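Local coordinates for protein ribonucleoside-diphosphate reductase subunit beta (Streptococcus sanguinis, PDB 4N83) that probably serves as the radical-generating beta subunit of a class Ib ribonucleotide reductase, which makes deoxyribonucleotides for DNA synthesis, and here holds two manganese(II) ions, at residues I35-D40 and A178-I183; V81-E86 and G199-L204. All blocks are in the same frame, centred on the assembly; numbering follows the deposited sequence.

Contact 1: residues I35-D40 and A178-I183; sequences IPLSND and ANVAEI
D40 turns its carboxylate onto the first turn of helix 178-206, and each oxygen has its own work. OD2 accepts from two successive backbone amides: V180 N, at 3.2 Å and 157° from D40 OD2, comes from above the carboxylate plane, while N179 N, 2.8 Å from OD2, makes a weaker, more bent bond. OD1 takes a weak bond from the side chain of N179, whose ND2 lies 2.7 Å from D40 OD1; the carboxylate and amide planes are 25° apart. A negative group beside N-H groups of a helix start is consistent with a favourable interaction with the helix dipole.

Outward from this polar patch, I35 lies alongside N179, the two side chains pointing opposite ways. I35 has CG2 anti to its backbone N, and this methyl lies 3.7 Å from N179 CB. I35 CD1 reaches farther along the helix, 3.7 Å from I183 CB, where the two isoleucines cross obliquely. L37 CD2 approaches V180 CG2 at 4.1 Å, and L37 also touches S106 and T110 of helix 84-111. Within the helical fold of the ribonucleotide reductase small chain, a loop carboxylate thus accepts from first-turn amides of a helix whose I183 side chain lies about 7 Å from that of Y104, the predicted active-site residue.

Contact 2: residues V81-E86 and G199-L204; sequences VRTAHE and GYKFQL
K201 reaches from helix 178-206 across the carboxylate of E86, and its chain can be followed atom by atom. K201 CB lies 4.0 Å from E86 OE2. K201 CG, anti to its own carbonyl carbon, is 3.5 Å from E86 OE2. The chain bends at chi2 (-77°), which places K201 CD 3.5 Å from E86 OE1 and 3.7 Å from R82 CD. CE keeps near OE1, and at the tip K201 NZ forms a long salt bridge with E86 OE1, 3.7 Å. NZ has a stronger partner in D15, with which it forms a second salt bridge. The K201 and E86 chains run antiparallel alongside each other, methylenes against carboxylate.

E86 OE1 also accepts from R82 N, 3.0 Å away at 156° and above the carboxylate plane, a bond that ties the acid to the loop ahead of its helix. R82 NE and K201 NZ are like charges 4.6 Å apart, which would be unfavourable were it not offset, probably, by E208 at R82 NH2 and D15 at K201 NZ. L204 CB sits over the centre of the R82 guanidinium, on one face.

T83 N-caps helix 84-111, its OG1 accepting from E86 N and also hydrogen-bonded to D18 OD2. The contact joins the start of helix 84-111 to the late turns of helix 178-206, with helix 16-27 touching H85 and Y200 and helix 148-160 touching K201.

Overall arrangement
Contacts 1 and 2 lie on opposite sides of the chain's centre, their centres 35 Å apart and their nearest atoms about 21 Å apart. Helix 178-206 links them: its first turn serves contact 1 and its late turns contact 2. Along the chain the segments alternate, in the order 35-40, 81-86, 178-183, 199-204, so the two connections cross. Helix 84-111 also takes part at both ends, beginning in contact 2 and touching L37 and I183 of contact 1 through its later turns. Between the contacts these two helices carry manganese ligands, E97 and H100 on one, E191 and H194 on the other. Contact 2 joins the two helices directly, whereas in contact 1 a loop lies on helix 178-206 and also touches helix 84-111.

Contact 1: residues I35-D40 and A178-I183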
ATOM      1  N   ILE A  35      11.629   2.644 -16.616  1.00 96.32           N
ATOM      2  CA  ILE A  35      13.035   2.370 -16.927  1.00 96.90           C
ATOM      3  C   ILE A  35      13.172   1.530 -18.204  1.00 98.57           C
ATOM      4  O   ILE A  35      12.536   0.483 -18.320  1.00 98.26           O
ATOM      5  CB  ILE A  35      13.729   1.638 -15.752  1.00 96.28           C
ATOM      6  CG1 ILE A  35      13.782   2.545 -14.517  1.00 95.40           C
ATOM      7  CG2 ILE A  35      15.136   1.198 -16.137  1.00 96.71           C
ATOM      8  CD1 ILE A  35      14.076   1.815 -13.223  1.00 94.99           C
ATOM      9  N   PRO A  36      14.005   1.988 -19.163  1.00101.04           N
ATOM     10  CA  PRO A  36      14.240   1.230 -20.395  1.00102.57           C
ATOM     11  C   PRO A  36      15.299   0.137 -20.217  1.00103.44           C
ATOM     12  O   PRO A  36      16.496   0.415 -20.266  1.00103.82           O
ATOM     13  CB  PRO A  36      14.722   2.304 -21.373  1.00103.05           C
ATOM     14  CG  PRO A  36      15.410   3.308 -20.513  1.00102.16           C
ATOM     15  CD  PRO A  36      14.726   3.277 -19.172  1.00101.07           C
ATOM     16  N   LEU A  37      14.849  -1.099 -20.021  1.00104.35           N
ATOM     17  CA  LEU A  37      15.750  -2.226 -19.767  1.00105.66           C
ATOM     18  C   LEU A  37      16.357  -2.816 -21.045  1.00107.03           C
ATOM     19  O   LEU A  37      17.368  -3.519 -20.984  1.00106.97           O
ATOM     20  CB  LEU A  37      15.012  -3.321 -18.986  1.00105.68           C
ATOM     21  CG  LEU A  37      14.618  -2.932 -17.555  1.00104.67           C
ATOM     22  CD1 LEU A  37      13.440  -3.759 -17.063  1.00104.49           C
ATOM     23  CD2 LEU A  37      15.805  -3.068 -16.613  1.00104.14           C
ATOM     24  N   SER A  38      15.741  -2.531 -22.194  1.00107.79           N
ATOM     25  CA  SER A  38      16.198  -3.064 -23.481  1.00109.42           C
ATOM     26  C   SER A  38      17.555  -2.507 -23.926  1.00109.89           C
ATOM     27  O   SER A  38      18.244  -3.128 -24.738  1.00111.29           O
ATOM     28  CB  SER A  38      15.156  -2.792 -24.571  1.00110.34           C
ATOM     29  OG  SER A  38      15.000  -1.402 -24.797  1.00110.60           O
ATOM     30  N   ASN A  39      17.932  -1.344 -23.394  1.00108.68           N
ATOM     31  CA  ASN A  39      19.228  -0.729 -23.701  1.00108.17           C
ATOM     32  C   ASN A  39      20.411  -1.428 -23.021  1.00108.49           C
ATOM     33  O   ASN A  39      21.562  -1.172 -23.378  1.00109.31           O
ATOM     34  CB  ASN A  39      19.229   0.756 -23.316  1.00106.47           C
ATOM     35  CG  ASN A  39      18.146   1.557 -24.026  1.00105.77           C
ATOM     36  OD1 ASN A  39      17.713   2.597 -23.531  1.00104.31           O
ATOM     37  ND2 ASN A  39      17.704   1.078 -25.185  1.00106.02           N
ATOM     38  N   ASP A  40      20.131  -2.296 -22.048  1.00108.41           N
ATOM     39  CA  ASP A  40      21.171  -3.064 -21.353  1.00108.58           C
ATOM     40  C   ASP A  40      21.384  -4.464 -21.935  1.00109.53           C
ATOM     41  O   ASP A  40      22.184  -5.238 -21.407  1.00109.62           O
ATOM     42  CB  ASP A  40      20.844  -3.167 -19.862  1.00107.83           C
ATOM     43  CG  ASP A  40      20.972  -1.840 -19.149  1.00107.23           C
ATOM     44  OD1 ASP A  40      20.817  -0.789 -19.807  1.00107.30           O
ATOM     45  OD2 ASP A  40      21.230  -1.844 -17.928  1.00107.19           O
ATOM     46  N   ALA A 178      23.460  -0.501 -16.584  1.00114.71           N
ATOM     47  CA  ALA A 178      23.075   0.780 -15.980  1.00113.37           C
ATOM     48  C   ALA A 178      21.611   0.819 -15.541  1.00111.44           C
ATOM     49  O   ALA A 178      21.305   1.215 -14.415  1.00110.58           O
ATOM     50  CB  ALA A 178      23.364   1.922 -16.945  1.00113.83           C
ATOM     51  N   ASN A 179      20.715   0.415 -16.437  1.00110.52           N
ATOM     52  CA  ASN A 179      19.277   0.399 -16.153  1.00108.63           C
ATOM     53  C   ASN A 179      18.874  -0.704 -15.174  1.00107.35           C
ATOM     54  O   ASN A 179      17.922  -0.542 -14.408  1.00106.39           O
ATOM     55  CB  ASN A 179      18.480   0.261 -17.452  1.00109.04           C
ATOM     56  CG  ASN A 179      18.677   1.444 -18.384  1.00109.32           C
ATOM     57  OD1 ASN A 179      18.555   2.597 -17.971  1.00108.07           O
ATOM     58  ND2 ASN A 179      18.979   1.164 -19.648  1.00110.53           N
ATOM     59  N   VAL A 180      19.600  -1.821 -15.203  1.00107.42           N
ATOM     60  CA  VAL A 180      19.389  -2.915 -14.251  1.00106.68           C
ATOM     61  C   VAL A 180      19.901  -2.512 -12.865  1.00104.31           C
ATOM     62  O   VAL A 180      19.438  -3.032 -11.852  1.00102.92           O
ATOM     63  CB  VAL A 180      20.089  -4.217 -14.711  1.00108.58           C
ATOM     64  CG1 VAL A 180      19.861  -5.344 -13.708  1.00108.81           C
ATOM     65  CG2 VAL A 180      19.600  -4.632 -16.094  1.00109.44           C
ATOM     66  N   ALA A 181      20.861  -1.590 -12.830  1.00103.22           N
ATOM     67  CA  ALA A 181      21.379  -1.059 -11.573  1.00101.98           C
ATOM     68  C   ALA A 181      20.451   0.005 -10.986  1.00100.11           C
ATOM     69  O   ALA A 181      20.207   0.013  -9.781  1.00 99.12           O
ATOM     70  CB  ALA A 181      22.775  -0.491 -11.773  1.00102.40           C
ATOM     71  N   GLU A 182      19.942   0.897 -11.838  1.00 99.23           N
ATOM     72  CA  GLU A 182      19.040   1.978 -11.404  1.00 97.82           C
ATOM     73  C   GLU A 182      17.765   1.458 -10.741  1.00 96.42           C
ATOM     74  O   GLU A 182      17.284   2.038  -9.769  1.00 95.44           O
ATOM     75  CB  GLU A 182      18.668   2.899 -12.580  1.00 97.84           C
ATOM     76  CG  GLU A 182      19.530   4.151 -12.700  1.00 97.94           C
ATOM     77  CD  GLU A 182      19.236   5.198 -11.633  1.00 96.90           C
ATOM     78  OE1 GLU A 182      20.049   6.136 -11.487  1.00 96.25           O
ATOM     79  OE2 GLU A 182      18.201   5.092 -10.940  1.00 95.51           O
ATOM     80  N   ILE A 183      17.224   0.365 -11.272  1.00 96.07           N
ATOM     81  CA  ILE A 183      16.013  -0.243 -10.719  1.00 95.00           C
ATOM     82  C   ILE A 183      16.285  -0.882  -9.352  1.00 93.41           C
ATOM     83  O   ILE A 183      15.379  -1.007  -8.531  1.00 92.15           O
ATOM     84  CB  ILE A 183      15.410  -1.273 -11.705  1.00 96.08           C
ATOM     85  CG1 ILE A 183      13.941  -1.540 -11.383  1.00 96.11           C
ATOM     86  CG2 ILE A 183      16.210  -2.569 -11.713  1.00 96.91           C
ATOM     87  CD1 ILE A 183      13.208  -2.240 -12.506  1.00 97.08           C
TER

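Contact 2: residues V81-E86 and G199-L204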
ATOM      1  N   VAL A  81       0.864  -0.699  15.746  1.00 87.50           N
ATOM      2  CA  VAL A  81       0.948   0.714  15.367  1.00 85.37           C
ATOM      3  C   VAL A  81       0.794   1.624  16.588  1.00 84.72           C
ATOM      4  O   VAL A  81       0.054   1.305  17.519  1.00 86.73           O
ATOM      5  CB  VAL A  81      -0.108   1.045  14.273  1.00 84.69           C
ATOM      6  CG1 VAL A  81      -0.881   2.326  14.572  1.00 83.86           C
ATOM      7  CG2 VAL A  81       0.556   1.117  12.906  1.00 83.63           C
ATOM      8  N   ARG A  82       1.499   2.755  16.568  1.00 82.13           N
ATOM      9  CA  ARG A  82       1.422   3.750  17.638  1.00 81.11           C
ATOM     10  C   ARG A  82       0.436   4.852  17.260  1.00 79.40           C
ATOM     11  O   ARG A  82      -0.529   5.105  17.982  1.00 79.99           O
ATOM     12  CB  ARG A  82       2.803   4.353  17.916  1.00 80.22           C
ATOM     13  CG  ARG A  82       3.883   3.326  18.223  1.00 81.11           C
ATOM     14  CD  ARG A  82       5.214   3.991  18.534  1.00 80.92           C
ATOM     15  NE  ARG A  82       5.182   4.730  19.797  1.00 82.13           N
ATOM     16  CZ  ARG A  82       5.410   4.208  21.004  1.00 83.56           C
ATOM     17  NH1 ARG A  82       5.695   2.917  21.158  1.00 84.56           N
ATOM     18  NH2 ARG A  82       5.351   4.992  22.077  1.00 83.95           N
ATOM     19  N   THR A  83       0.688   5.496  16.123  1.00 77.12           N
ATOM     20  CA  THR A  83      -0.151   6.587  15.629  1.00 75.82           C
ATOM     21  C   THR A  83      -0.930   6.131  14.399  1.00 74.98           C
ATOM     22  O   THR A  83      -0.498   5.227  13.690  1.00 75.25           O
ATOM     23  CB  THR A  83       0.698   7.817  15.246  1.00 74.60           C
ATOM     24  OG1 THR A  83       1.384   7.569  14.011  1.00 73.35           O
ATOM     25  CG2 THR A  83       1.718   8.136  16.335  1.00 74.54           C
ATOM     26  N   ALA A  84      -2.066   6.774  14.139  1.00 74.12           N
ATOM     27  CA  ALA A  84      -2.882   6.458  12.960  1.00 73.45           C
ATOM     28  C   ALA A  84      -2.102   6.667  11.663  1.00 71.71           C
ATOM     29  O   ALA A  84      -2.279   5.929  10.693  1.00 71.64           O
ATOM     30  CB  ALA A  84      -4.148   7.303  12.950  1.00 73.73           C
ATOM     31  N   HIS A  85      -1.226   7.669  11.671  1.00 70.43           N
ATOM     32  CA  HIS A  85      -0.441   8.048  10.495  1.00 68.79           C
ATOM     33  C   HIS A  85       0.601   6.986  10.167  1.00 68.95           C
ATOM     34  O   HIS A  85       0.921   6.765   9.001  1.00 68.61           O
ATOM     35  CB  HIS A  85       0.246   9.399  10.726  1.00 67.31           C
ATOM     36  CG  HIS A  85      -0.617  10.402  11.427  1.00 67.04           C
ATOM     37  ND1 HIS A  85      -0.512  10.656  12.777  1.00 67.24           N
ATOM     38  CD2 HIS A  85      -1.615  11.195  10.971  1.00 66.92           C
ATOM     39  CE1 HIS A  85      -1.400  11.571  13.121  1.00 67.59           C
ATOM     40  NE2 HIS A  85      -2.082  11.915  12.044  1.00 67.40           N
ATOM     41  N   GLU A  86       1.124   6.335  11.203  1.00 69.88           N
ATOM     42  CA  GLU A  86       2.075   5.235  11.044  1.00 69.83           C
ATOM     43  C   GLU A  86       1.486   4.086  10.226  1.00 70.08           C
ATOM     44  O   GLU A  86       2.182   3.484   9.410  1.00 69.45           O
ATOM     45  CB  GLU A  86       2.525   4.727  12.419  1.00 70.77           C
ATOM     46  CG  GLU A  86       3.556   3.610  12.380  1.00 71.30           C
ATOM     47  CD  GLU A  86       4.096   3.251  13.754  1.00 72.23           C
ATOM     48  OE1 GLU A  86       3.657   3.857  14.755  1.00 72.97           O
ATOM     49  OE2 GLU A  86       4.966   2.358  13.833  1.00 72.65           O
ATOM     50  N   GLY A 199      13.309   1.366  12.374  1.00 81.13           N
ATOM     51  CA  GLY A 199      14.317   1.431  13.430  1.00 82.28           C
ATOM     52  C   GLY A 199      14.105   2.557  14.432  1.00 82.50           C
ATOM     53  O   GLY A 199      14.539   2.457  15.580  1.00 83.63           O
ATOM     54  N   TYR A 200      13.456   3.636  14.001  1.00 81.89           N
ATOM     55  CA  TYR A 200      13.136   4.751  14.896  1.00 81.49           C
ATOM     56  C   TYR A 200      12.003   4.388  15.853  1.00 83.54           C
ATOM     57  O   TYR A 200      12.103   4.627  17.057  1.00 84.23           O
ATOM     58  CB  TYR A 200      12.758   6.006  14.104  1.00 79.19           C
ATOM     59  CG  TYR A 200      12.013   7.026  14.935  1.00 77.91           C
ATOM     60  CD1 TYR A 200      12.634   7.669  16.001  1.00 77.71           C
ATOM     61  CD2 TYR A 200      10.684   7.335  14.670  1.00 77.26           C
ATOM     62  CE1 TYR A 200      11.957   8.597  16.771  1.00 77.32           C
ATOM     63  CE2 TYR A 200       9.997   8.263  15.434  1.00 76.90           C
ATOM     64  CZ  TYR A 200      10.638   8.892  16.483  1.00 76.73           C
ATOM     65  OH  TYR A 200       9.962   9.816  17.247  1.00 75.80           O
ATOM     66  N   LYS A 201      10.927   3.826  15.306  1.00 85.34           N
ATOM     67  CA  LYS A 201       9.780   3.387  16.109  1.00 87.61           C
ATOM     68  C   LYS A 201      10.157   2.260  17.072  1.00 89.88           C
ATOM     69  O   LYS A 201       9.505   2.069  18.099  1.00 91.27           O
ATOM     70  CB  LYS A 201       8.626   2.939  15.201  1.00 88.08           C
ATOM     71  CG  LYS A 201       7.908   4.081  14.497  1.00 87.16           C
ATOM     72  CD  LYS A 201       6.972   4.819  15.444  1.00 87.53           C
ATOM     73  CE  LYS A 201       6.362   6.054  14.799  1.00 86.43           C
ATOM     74  NZ  LYS A 201       5.557   6.852  15.767  1.00 86.42           N
ATOM     75  N   PHE A 202      11.205   1.516  16.725  1.00 91.13           N
ATOM     76  CA  PHE A 202      11.789   0.510  17.610  1.00 93.26           C
ATOM     77  C   PHE A 202      12.401   1.160  18.855  1.00 92.43           C
ATOM     78  O   PHE A 202      12.175   0.698  19.974  1.00 92.59           O
ATOM     79  CB  PHE A 202      12.844  -0.303  16.843  1.00 94.46           C
ATOM     80  CG  PHE A 202      13.643  -1.238  17.704  1.00 96.94           C
ATOM     81  CD1 PHE A 202      13.154  -2.496  18.027  1.00 98.86           C
ATOM     82  CD2 PHE A 202      14.893  -0.864  18.179  1.00 97.13           C
ATOM     83  CE1 PHE A 202      13.893  -3.359  18.817  1.00100.84           C
ATOM     84  CE2 PHE A 202      15.637  -1.722  18.970  1.00 99.30           C
ATOM     85  CZ  PHE A 202      15.136  -2.973  19.289  1.00101.23           C
ATOM     86  N   GLN A 203      13.163   2.234  18.654  1.00 91.54           N
ATOM     87  CA  GLN A 203      13.833   2.944  19.752  1.00 91.72           C
ATOM     88  C   GLN A 203      12.865   3.635  20.717  1.00 91.91           C
ATOM     89  O   GLN A 203      13.215   3.884  21.869  1.00 92.37           O
ATOM     90  CB  GLN A 203      14.827   3.971  19.202  1.00 90.37           C
ATOM     91  CG  GLN A 203      16.036   3.354  18.515  1.00 90.41           C
ATOM     92  CD  GLN A 203      16.846   4.372  17.733  1.00 89.20           C
ATOM     93  OE1 GLN A 203      17.076   5.488  18.200  1.00 88.46           O
ATOM     94  NE2 GLN A 203      17.288   3.992  16.538  1.00 88.76           N
ATOM     95  N   LEU A 204      11.664   3.959  20.243  1.00 92.24           N
ATOM     96  CA  LEU A 204      10.623   4.517  21.110  1.00 93.34           C
ATOM     97  C   LEU A 204      10.125   3.467  22.094  1.00 96.00           C
ATOM     98  O   LEU A 204      10.051   3.723  23.294  1.00 97.30           O
ATOM     99  CB  LEU A 204       9.448   5.071  20.288  1.00 92.57           C
ATOM    100  CG  LEU A 204       9.444   6.584  20.036  1.00 91.28           C
ATOM    101  CD1 LEU A 204      10.767   7.076  19.466  1.00 90.40           C
ATOM    102  CD2 LEU A 204       8.293   6.956  19.113  1.00 90.83           C
TER